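Local coordinates for uncharacterized protein conserved in bacteria (Cupriavidus necator, PDB 5DMH) that phosphorylates 3-oxo-tetronate at its 4-position with ATP, yielding 3-oxo-tetronate 4-phosphate and ADP, at residues A292-W306 with K434-L448. Numbering follows the deposited sequence. Where two conformers were deposited one is given.
Sequences AGSASRATNGQVARW and KSGNFGGPDFFDEAL. With ADP (adenosine-5'-diphosphate), chain C.
Q302 reaches from helix 297-306 into the loop 436-440, and its primary amide works in two directions. The NE2 group donates one hydrogen to F438 O (3.1 Å, nearly straight at 172°) and the other to G440 O (2.9 Å), both acceptors lying in the amide plane, so the rotation of the group is fixed. OE1 in turn takes K434 NZ on an in-plane lone pair at 2.7 Å. Glutamine suits this buried place because one flat group both donates and accepts. Lysine suits its own, being long enough to serve several buried oxygens: the K434 chain turns near its end (chi3 89°) and brings its ammonium up to the carbonyl oxygens of the 436-438 turn. NZ has four oxygens within bonding distance, Q302 OE1, F438 O, G436 O and the longer T299 OG1, so at least one of its three hydrogens must be shared. G436 O is approached from its other face by S296 OG, which at the same time caps the helix by accepting from T299 N.

F444, the other large contributor, suits its place as a flat ring with face and edge both used: Q302 CB sits over one face, 3.8 Å from the centroid, a CH-pi contact, and V303 CG2 meets the edge. W306 crosses F444 at about a right angle; its chi1 of -175° carries the indole toward helix 443-448 and L448, while NE1 is bonded to P312 O. At the more open margin, in the conformer given for D442, R305 NE meets OD1 in the guanidinium plane, a 2.7 Å salt bridge that may not be held all the time.

S294 OG and G436 N both bind the beta-phosphate of ADP, and G436 has no side chain to collide with it. The two helices, inclined at 78°, follow strands 288-292 and 430-434, with F444 and W306 packed on V290 and on L343 of strand 343-345.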
ATOM      1  N   ALA A 292     -13.988   7.430  -3.312  1.00 17.28           N
ATOM      2  CA  ALA A 292     -13.137   6.928  -4.391  1.00 18.51           C
ATOM      3  C   ALA A 292     -12.331   8.036  -5.045  1.00 16.00           C
ATOM      4  O   ALA A 292     -12.881   8.921  -5.690  1.00 16.03           O
ATOM      5  CB  ALA A 292     -13.966   6.187  -5.424  1.00 14.72           C
ATOM      6  N   GLY A 293     -11.019   7.992  -4.832  1.00 14.77           N
ATOM      7  CA  GLY A 293     -10.100   8.931  -5.428  1.00 14.60           C
ATOM      8  C   GLY A 293      -9.117   8.309  -6.407  1.00 15.82           C
ATOM      9  O   GLY A 293      -8.384   9.028  -7.063  1.00 20.09           O
ATOM     10  N   SER A 294      -9.096   6.983  -6.503  1.00 14.94           N
ATOM     11  CA  SER A 294      -8.335   6.292  -7.544  1.00 13.41           C
ATOM     12  C   SER A 294      -8.941   6.529  -8.933  1.00 16.86           C
ATOM     13  O   SER A 294     -10.154   6.553  -9.080  1.00 17.00           O
ATOM     14  CB  SER A 294      -8.316   4.795  -7.226  1.00 12.61           C
ATOM     15  OG  SER A 294      -7.630   4.026  -8.234  1.00 14.93           O
ATOM     16  N   ALA A 295      -8.092   6.661  -9.940  1.00 18.99           N
ATOM     17  CA  ALA A 295      -8.506   6.749 -11.340  1.00 20.15           C
ATOM     18  C   ALA A 295      -8.215   5.468 -12.143  1.00 16.73           C
ATOM     19  O   ALA A 295      -8.187   5.496 -13.378  1.00 17.24           O
ATOM     20  CB  ALA A 295      -7.801   7.907 -12.003  1.00 20.41           C
ATOM     21  N   SER A 296      -7.986   4.370 -11.442  1.00 13.31           N
ATOM     22  CA  SER A 296      -7.580   3.128 -12.082  1.00 16.41           C
ATOM     23  C   SER A 296      -8.732   2.512 -12.837  1.00 14.28           C
ATOM     24  O   SER A 296      -9.902   2.837 -12.617  1.00 14.94           O
ATOM     25  CB  SER A 296      -7.113   2.144 -11.035  1.00 17.96           C
ATOM     26  OG  SER A 296      -8.236   1.662 -10.333  1.00 14.88           O
ATOM     27  N   ARG A 297      -8.406   1.597 -13.734  1.00 11.94           N
ATOM     28  CA  ARG A 297      -9.402   0.848 -14.441  1.00 13.84           C
ATOM     29  C   ARG A 297     -10.274   0.052 -13.500  1.00 15.76           C
ATOM     30  O   ARG A 297     -11.492   0.027 -13.665  1.00 16.24           O
ATOM     31  CB  ARG A 297      -8.726  -0.090 -15.431  1.00 20.48           C
ATOM     32  CG  ARG A 297      -8.265   0.609 -16.681  1.00 32.44           C
ATOM     33  CD  ARG A 297      -7.709  -0.415 -17.660  1.00 50.51           C
ATOM     34  NE  ARG A 297      -6.684   0.164 -18.519  1.00 55.83           N
ATOM     35  CZ  ARG A 297      -5.905  -0.541 -19.328  1.00 52.15           C
ATOM     36  NH1 ARG A 297      -6.029  -1.862 -19.379  1.00 45.92           N
ATOM     37  NH2 ARG A 297      -4.995   0.072 -20.078  1.00 60.16           N
ATOM     38  N   ALA A 298      -9.662  -0.569 -12.502  1.00 14.42           N
ATOM     39  CA  ALA A 298     -10.415  -1.341 -11.516  1.00 18.58           C
ATOM     40  C   ALA A 298     -11.418  -0.437 -10.775  1.00 13.64           C
ATOM     41  O   ALA A 298     -12.596  -0.770 -10.642  1.00 15.20           O
ATOM     42  CB  ALA A 298      -9.477  -1.971 -10.532  1.00 16.54           C
ATOM     43  N   THR A 299     -10.961   0.731 -10.350  1.00 13.74           N
ATOM     44  CA  THR A 299     -11.832   1.651  -9.627  1.00 14.40           C
ATOM     45  C   THR A 299     -12.913   2.216 -10.563  1.00 13.94           C
ATOM     46  O   THR A 299     -14.063   2.371 -10.137  1.00 15.57           O
ATOM     47  CB  THR A 299     -11.067   2.795  -8.926  1.00 14.38           C
ATOM     48  OG1 THR A 299     -10.075   2.252  -8.052  1.00 15.52           O
ATOM     49  CG2 THR A 299     -11.998   3.619  -8.106  1.00 11.15           C
ATOM     50  N   ASN A 300     -12.572   2.508 -11.823  1.00 14.42           N
ATOM     51  CA  ASN A 300     -13.596   2.925 -12.793  1.00 12.62           C
ATOM     52  C   ASN A 300     -14.678   1.867 -12.917  1.00 16.69           C
ATOM     53  O   ASN A 300     -15.896   2.181 -12.937  1.00 17.74           O
ATOM     54  CB  ASN A 300     -12.989   3.340 -14.146  1.00 14.20           C
ATOM     55  CG  ASN A 300     -12.550   4.809 -14.167  1.00 17.98           C
ATOM     56  OD1 ASN A 300     -13.345   5.705 -14.442  1.00 18.97           O
ATOM     57  ND2 ASN A 300     -11.283   5.054 -13.881  1.00 18.09           N
ATOM     58  N   GLY A 301     -14.256   0.609 -12.990  1.00 15.25           N
ATOM     59  CA  GLY A 301     -15.186  -0.483 -13.104  1.00 16.86           C
ATOM     60  C   GLY A 301     -16.046  -0.664 -11.868  1.00 17.46           C
ATOM     61  O   GLY A 301     -17.231  -1.013 -11.970  1.00 16.40           O
ATOM     62  N   GLN A 302     -15.471  -0.378 -10.701  1.00 18.39           N
ATOM     63  CA  GLN A 302     -16.199  -0.481  -9.421  1.00 17.02           C
ATOM     64  C   GLN A 302     -17.252   0.604  -9.271  1.00 16.77           C
ATOM     65  O   GLN A 302     -18.350   0.343  -8.791  1.00 15.54           O
ATOM     66  CB  GLN A 302     -15.218  -0.476  -8.233  1.00 16.27           C
ATOM     67  CG  GLN A 302     -14.474  -1.808  -8.114  1.00 14.65           C
ATOM     68  CD  GLN A 302     -13.056  -1.718  -7.596  1.00 14.92           C
ATOM     69  OE1 GLN A 302     -12.515  -0.638  -7.330  1.00 16.63           O
ATOM     70  NE2 GLN A 302     -12.409  -2.885  -7.516  1.00 14.82           N
ATOM     71  N   VAL A 303     -16.913   1.805  -9.722  1.00 15.54           N
ATOM     72  CA  VAL A 303     -17.846   2.931  -9.751  1.00 16.23           C
ATOM     73  C   VAL A 303     -18.988   2.646 -10.740  1.00 19.49           C
ATOM     74  O   VAL A 303     -20.173   2.847 -10.443  1.00 17.36           O
ATOM     75  CB  VAL A 303     -17.082   4.214 -10.135  1.00 15.87           C
ATOM     76  CG1 VAL A 303     -18.030   5.327 -10.543  1.00 23.91           C
ATOM     77  CG2 VAL A 303     -16.135   4.652  -8.993  1.00 16.64           C
ATOM     78  N   ALA A 304     -18.641   2.135 -11.917  1.00 19.38           N
ATOM     79  CA  ALA A 304     -19.671   1.846 -12.933  1.00 18.88           C
ATOM     80  C   ALA A 304     -20.660   0.795 -12.428  1.00 19.79           C
ATOM     81  O   ALA A 304     -21.867   0.871 -12.677  1.00 23.33           O
ATOM     82  CB  ALA A 304     -19.017   1.402 -14.197  1.00 20.91           C
ATOM     83  N   ARG A 305     -20.144  -0.211 -11.735  1.00 18.74           N
ATOM     84  CA  ARG A 305     -20.997  -1.262 -11.195  1.00 25.12           C
ATOM     85  C   ARG A 305     -21.978  -0.665 -10.176  1.00 20.39           C
ATOM     86  O   ARG A 305     -23.169  -0.947 -10.204  1.00 24.21           O
ATOM     87  CB  ARG A 305     -20.129  -2.328 -10.546  1.00 19.94           C
ATOM     88  CG  ARG A 305     -20.883  -3.462  -9.914  1.00 21.26           C
ATOM     89  CD  ARG A 305     -21.849  -4.116 -10.876  1.00 29.56           C
ATOM     90  NE  ARG A 305     -22.383  -5.348 -10.310  1.00 46.48           N
ATOM     91  CZ  ARG A 305     -23.529  -5.922 -10.671  1.00 52.52           C
ATOM     92  NH1 ARG A 305     -24.300  -5.390 -11.616  1.00 48.47           N
ATOM     93  NH2 ARG A 305     -23.905  -7.039 -10.072  1.00 56.56           N
ATOM     94  N   TRP A 306     -21.456   0.160  -9.278  1.00 17.06           N
ATOM     95  CA  TRP A 306     -22.281   0.852  -8.285  1.00 18.60           C
ATOM     96  C   TRP A 306     -23.424   1.596  -8.961  1.00 21.39           C
ATOM     97  O   TRP A 306     -24.575   1.464  -8.550  1.00 18.84           O
ATOM     98  CB  TRP A 306     -21.384   1.803  -7.475  1.00 18.54           C
ATOM     99  CG  TRP A 306     -22.049   2.517  -6.335  1.00 20.44           C
ATOM    100  CD1 TRP A 306     -22.717   3.699  -6.396  1.00 22.73           C
ATOM    101  CD2 TRP A 306     -22.072   2.112  -4.947  1.00 18.57           C
ATOM    102  NE1 TRP A 306     -23.161   4.055  -5.145  1.00 22.53           N
ATOM    103  CE2 TRP A 306     -22.764   3.110  -4.236  1.00 17.23           C
ATOM    104  CE3 TRP A 306     -21.561   1.012  -4.241  1.00 19.07           C
ATOM    105  CZ2 TRP A 306     -22.994   3.024  -2.864  1.00 22.00           C
ATOM    106  CZ3 TRP A 306     -21.796   0.925  -2.882  1.00 21.69           C
ATOM    107  CH2 TRP A 306     -22.484   1.940  -2.203  1.00 19.10           C
ATOM    108  N   LYS A 434      -8.529   0.265  -0.074  1.00 16.36           N
ATOM    109  CA  LYS A 434      -8.331  -0.483  -1.319  1.00 17.62           C
ATOM    110  C   LYS A 434      -7.323   0.180  -2.250  1.00 12.46           C
ATOM    111  O   LYS A 434      -7.575   1.219  -2.838  1.00 15.15           O
ATOM    112  CB  LYS A 434      -9.672  -0.615  -2.044  1.00 19.63           C
ATOM    113  CG  LYS A 434      -9.662  -1.472  -3.309  1.00 17.74           C
ATOM    114  CD  LYS A 434     -10.764  -0.999  -4.253  1.00 15.95           C
ATOM    115  CE  LYS A 434     -10.241   0.085  -5.173  1.00 16.35           C
ATOM    116  NZ  LYS A 434      -9.960  -0.422  -6.520  1.00 16.00           N
ATOM    117  N   SER A 435      -6.150  -0.423  -2.390  1.00 13.16           N
ATOM    118  CA  SER A 435      -5.244   0.007  -3.443  1.00 13.92           C
ATOM    119  C   SER A 435      -5.987   0.110  -4.766  1.00 13.67           C
ATOM    120  O   SER A 435      -6.833  -0.726  -5.096  1.00 17.46           O
ATOM    121  CB  SER A 435      -4.082  -0.969  -3.564  1.00 15.98           C
ATOM    122  OG  SER A 435      -3.041  -0.383  -4.325  1.00 22.99           O
ATOM    123  N   GLY A 436      -5.676   1.145  -5.533  1.00 13.60           N
ATOM    124  CA  GLY A 436      -6.444   1.459  -6.711  1.00 11.73           C
ATOM    125  C   GLY A 436      -6.660   0.313  -7.682  1.00 13.37           C
ATOM    126  O   GLY A 436      -7.756   0.151  -8.234  1.00 15.14           O
ATOM    127  N   ASN A 437      -5.629  -0.492  -7.902  1.00 15.70           N
ATOM    128  CA  ASN A 437      -5.725  -1.573  -8.855  1.00 16.33           C
ATOM    129  C   ASN A 437      -6.408  -2.853  -8.324  1.00 14.67           C
ATOM    130  O   ASN A 437      -6.591  -3.820  -9.082  1.00 16.19           O
ATOM    131  CB  ASN A 437      -4.318  -1.927  -9.371  1.00 18.31           C
ATOM    132  CG  ASN A 437      -3.731  -0.855 -10.262  1.00 18.92           C
ATOM    133  OD1 ASN A 437      -4.412  -0.271 -11.100  1.00 22.13           O
ATOM    134  ND2 ASN A 437      -2.450  -0.613 -10.104  1.00 15.65           N
ATOM    135  N   PHE A 438      -6.766  -2.888  -7.046  1.00 12.88           N
ATOM    136  CA  PHE A 438      -7.231  -4.133  -6.445  1.00 14.89           C
ATOM    137  C   PHE A 438      -8.748  -4.240  -6.371  1.00 14.19           C
ATOM    138  O   PHE A 438      -9.476  -3.229  -6.516  1.00 16.33           O
ATOM    139  CB  PHE A 438      -6.652  -4.312  -5.045  1.00 14.98           C
ATOM    140  CG  PHE A 438      -5.164  -4.500  -5.013  1.00 17.73           C
ATOM    141  CD1 PHE A 438      -4.428  -4.694  -6.188  1.00 19.05           C
ATOM    142  CD2 PHE A 438      -4.489  -4.459  -3.794  1.00 18.22           C
ATOM    143  CE1 PHE A 438      -3.036  -4.860  -6.124  1.00 22.35           C
ATOM    144  CE2 PHE A 438      -3.112  -4.629  -3.739  1.00 18.09           C
ATOM    145  CZ  PHE A 438      -2.393  -4.819  -4.897  1.00 18.20           C
ATOM    146  N   GLY A 439      -9.208  -5.471  -6.139  1.00 15.68           N
ATOM    147  CA  GLY A 439     -10.614  -5.770  -5.991  1.00 18.37           C
ATOM    148  C   GLY A 439     -11.292  -6.065  -7.321  1.00 14.68           C
ATOM    149  O   GLY A 439     -10.877  -5.571  -8.370  1.00 16.17           O
ATOM    150  N   GLY A 440     -12.370  -6.826  -7.248  1.00 18.82           N
ATOM    151  CA  GLY A 440     -13.199  -7.116  -8.400  1.00 19.96           C
ATOM    152  C   GLY A 440     -14.225  -6.025  -8.635  1.00 19.29           C
ATOM    153  O   GLY A 440     -14.285  -5.032  -7.878  1.00 18.11           O
ATOM    154  N   PRO A 441     -15.037  -6.173  -9.694  1.00 18.35           N
ATOM    155  CA  PRO A 441     -16.063  -5.171 -10.015  1.00 17.38           C
ATOM    156  C   PRO A 441     -17.041  -4.858  -8.903  1.00 18.94           C
ATOM    157  O   PRO A 441     -17.533  -3.727  -8.831  1.00 18.63           O
ATOM    158  CB  PRO A 441     -16.824  -5.812 -11.183  1.00 27.55           C
ATOM    159  CG  PRO A 441     -15.856  -6.757 -11.784  1.00 32.69           C
ATOM    160  CD  PRO A 441     -14.977  -7.247 -10.702  1.00 23.97           C
ATOM    161  N   ASP A 442     -17.296  -5.850  -8.057  0.50 18.53           N
ATOM    162  CA  ASP A 442     -18.290  -5.732  -7.005  0.50 20.01           C
ATOM    163  C   ASP A 442     -17.710  -5.345  -5.644  0.50 20.90           C
ATOM    164  O   ASP A 442     -18.391  -5.446  -4.624  0.50 19.87           O
ATOM    165  CB  ASP A 442     -19.056  -7.042  -6.898  0.50 23.48           C
ATOM    166  CG  ASP A 442     -19.921  -7.308  -8.131  0.50 28.75           C
ATOM    167  OD1 ASP A 442     -20.534  -6.350  -8.646  0.50 33.86           O
ATOM    168  OD2 ASP A 442     -19.965  -8.456  -8.599  0.50 23.66           O
ATOM    169  N   PHE A 443     -16.462  -4.882  -5.634  1.00 19.32           N
ATOM    170  CA  PHE A 443     -15.738  -4.693  -4.400  1.00 22.09           C
ATOM    171  C   PHE A 443     -16.417  -3.734  -3.395  1.00 18.12           C
ATOM    172  O   PHE A 443     -16.401  -3.997  -2.214  1.00 16.94           O
ATOM    173  CB  PHE A 443     -14.333  -4.204  -4.674  1.00 20.95           C
ATOM    174  CG  PHE A 443     -13.564  -3.915  -3.431  1.00 16.03           C
ATOM    175  CD1 PHE A 443     -12.883  -4.918  -2.780  1.00 15.68           C
ATOM    176  CD2 PHE A 443     -13.550  -2.620  -2.890  1.00 17.11           C
ATOM    177  CE1 PHE A 443     -12.167  -4.627  -1.613  1.00 16.28           C
ATOM    178  CE2 PHE A 443     -12.877  -2.345  -1.733  1.00 19.96           C
ATOM    179  CZ  PHE A 443     -12.180  -3.334  -1.089  1.00 19.74           C
ATOM    180  N   PHE A 444     -17.014  -2.642  -3.863  1.00 18.21           N
ATOM    181  CA  PHE A 444     -17.535  -1.650  -2.938  1.00 18.67           C
ATOM    182  C   PHE A 444     -18.602  -2.295  -2.036  1.00 21.38           C
ATOM    183  O   PHE A 444     -18.600  -2.108  -0.811  1.00 19.37           O
ATOM    184  CB  PHE A 444     -18.138  -0.452  -3.682  1.00 16.39           C
ATOM    185  CG  PHE A 444     -17.148   0.420  -4.403  1.00 17.93           C
ATOM    186  CD1 PHE A 444     -15.777   0.410  -4.115  1.00 15.75           C
ATOM    187  CD2 PHE A 444     -17.601   1.296  -5.364  1.00 15.02           C
ATOM    188  CE1 PHE A 444     -14.933   1.245  -4.781  1.00 15.68           C
ATOM    189  CE2 PHE A 444     -16.752   2.122  -6.024  1.00 18.56           C
ATOM    190  CZ  PHE A 444     -15.402   2.107  -5.733  1.00 18.13           C
ATOM    191  N   ASP A 445     -19.519  -3.051  -2.640  1.00 20.19           N
ATOM    192  CA  ASP A 445     -20.557  -3.761  -1.886  1.00 18.06           C
ATOM    193  C   ASP A 445     -19.993  -4.875  -1.033  1.00 21.27           C
ATOM    194  O   ASP A 445     -20.377  -5.034   0.124  1.00 20.09           O
ATOM    195  CB  ASP A 445     -21.659  -4.318  -2.815  1.00 22.10           C
ATOM    196  CG  ASP A 445     -22.765  -5.006  -2.043  1.00 29.76           C
ATOM    197  OD1 ASP A 445     -23.474  -4.322  -1.283  1.00 26.51           O
ATOM    198  OD2 ASP A 445     -22.930  -6.227  -2.169  1.00 27.96           O
ATOM    199  N   GLU A 446     -19.092  -5.663  -1.612  1.00 19.78           N
ATOM    200  CA  GLU A 446     -18.420  -6.711  -0.859  1.00 22.61           C
ATOM    201  C   GLU A 446     -17.761  -6.163   0.406  1.00 20.15           C
ATOM    202  O   GLU A 446     -17.914  -6.732   1.497  1.00 20.03           O
ATOM    203  CB  GLU A 446     -17.385  -7.417  -1.732  1.00 22.06           C
ATOM    204  CG  GLU A 446     -18.007  -8.280  -2.814  1.00 23.24           C
ATOM    205  CD  GLU A 446     -16.982  -8.790  -3.812  1.00 30.19           C
ATOM    206  OE1 GLU A 446     -16.205  -7.980  -4.364  1.00 27.45           O
ATOM    207  OE2 GLU A 446     -16.937 -10.005  -4.028  1.00 39.78           O
ATOM    208  N   ALA A 447     -17.056  -5.053   0.258  1.00 19.41           N
ATOM    209  CA  ALA A 447     -16.347  -4.421   1.377  1.00 18.71           C
ATOM    210  C   ALA A 447     -17.314  -3.882   2.443  1.00 21.19           C
ATOM    211  O   ALA A 447     -17.169  -4.178   3.643  1.00 20.32           O
ATOM    212  CB  ALA A 447     -15.459  -3.316   0.849  1.00 17.61           C
ATOM    213  N   LEU A 448     -18.334  -3.150   2.003  1.00 18.26           N
ATOM    214  CA  LEU A 448     -19.292  -2.571   2.932  1.00 19.83           C
ATOM    215  C   LEU A 448     -19.910  -3.663   3.793  1.00 19.56           C
ATOM    216  O   LEU A 448     -20.062  -3.500   5.007  1.00 21.80           O
ATOM    217  CB  LEU A 448     -20.396  -1.826   2.180  1.00 19.74           C
ATOM    218  CG  LEU A 448     -20.013  -0.419   1.752  1.00 23.61           C
ATOM    219  CD1 LEU A 448     -21.046   0.067   0.779  1.00 24.46           C
ATOM    220  CD2 LEU A 448     -19.933   0.518   2.981  1.00 24.88           C
TER
HETATM  221  PB  ADP C 501      -4.182   4.575  -6.755  1.00 15.16           P
HETATM  222  O1B ADP C 501      -4.317   3.639  -5.559  1.00 14.52           O
HETATM  223  O2B ADP C 501      -5.082   4.142  -7.900  1.00 15.66           O
HETATM  224  O3B ADP C 501      -2.740   4.841  -7.161  1.00 16.15           O
HETATM  225  PA  ADP C 501      -4.335   7.163  -5.395  1.00 15.91           P
HETATM  226  O1A ADP C 501      -5.456   7.662  -4.573  1.00 17.02           O
HETATM  227  O2A ADP C 501      -3.036   6.751  -4.791  1.00 14.95           O
HETATM  228  O3A ADP C 501      -4.920   5.964  -6.329  1.00 12.58           O
HETATM  229  O5' ADP C 501      -3.895   8.255  -6.485  1.00 16.92           O
HETATM  230  C5' ADP C 501      -4.829   8.839  -7.384  1.00 15.23           C
HETATM  231  C4' ADP C 501      -4.504  10.322  -7.531  1.00 16.66           C
HETATM  232  O4' ADP C 501      -5.178  10.842  -8.666  1.00 17.38           O
HETATM  233  C3' ADP C 501      -4.977  11.127  -6.328  1.00 18.61           C
HETATM  234  O3' ADP C 501      -4.069  12.206  -6.035  1.00 16.92           O
HETATM  235  C2' ADP C 501      -6.295  11.654  -6.802  1.00 17.46           C
HETATM  236  O2' ADP C 501      -6.753  12.752  -6.041  1.00 18.03           O
HETATM  237  C1' ADP C 501      -5.970  11.947  -8.247  1.00 14.30           C
HETATM  238  N9  ADP C 501      -7.198  12.045  -9.028  1.00 19.02           N
HETATM  239  C8  ADP C 501      -8.294  11.253  -8.933  1.00 21.63           C
HETATM  240  N7  ADP C 501      -9.251  11.656  -9.782  1.00 19.87           N
HETATM  241  C5  ADP C 501      -8.751  12.734 -10.431  1.00 16.97           C
HETATM  242  C6  ADP C 501      -9.261  13.656 -11.446  1.00 19.38           C
HETATM  243  N6  ADP C 501     -10.499  13.432 -11.933  1.00 16.08           N
HETATM  244  N1  ADP C 501      -8.447  14.639 -11.876  1.00 18.33           N
HETATM  245  C2  ADP C 501      -7.202  14.815 -11.385  1.00 20.13           C
HETATM  246  N3  ADP C 501      -6.658  14.026 -10.430  1.00 18.13           N
HETATM  247  C4  ADP C 501      -7.401  12.994  -9.926  1.00 18.79           C
HETATM  248  O   HOH W   1      -6.749  -1.167 -12.447  1.00 18.80           O
HETATM  249  O   HOH W   2     -18.135  -1.932  -6.975  1.00 16.20           O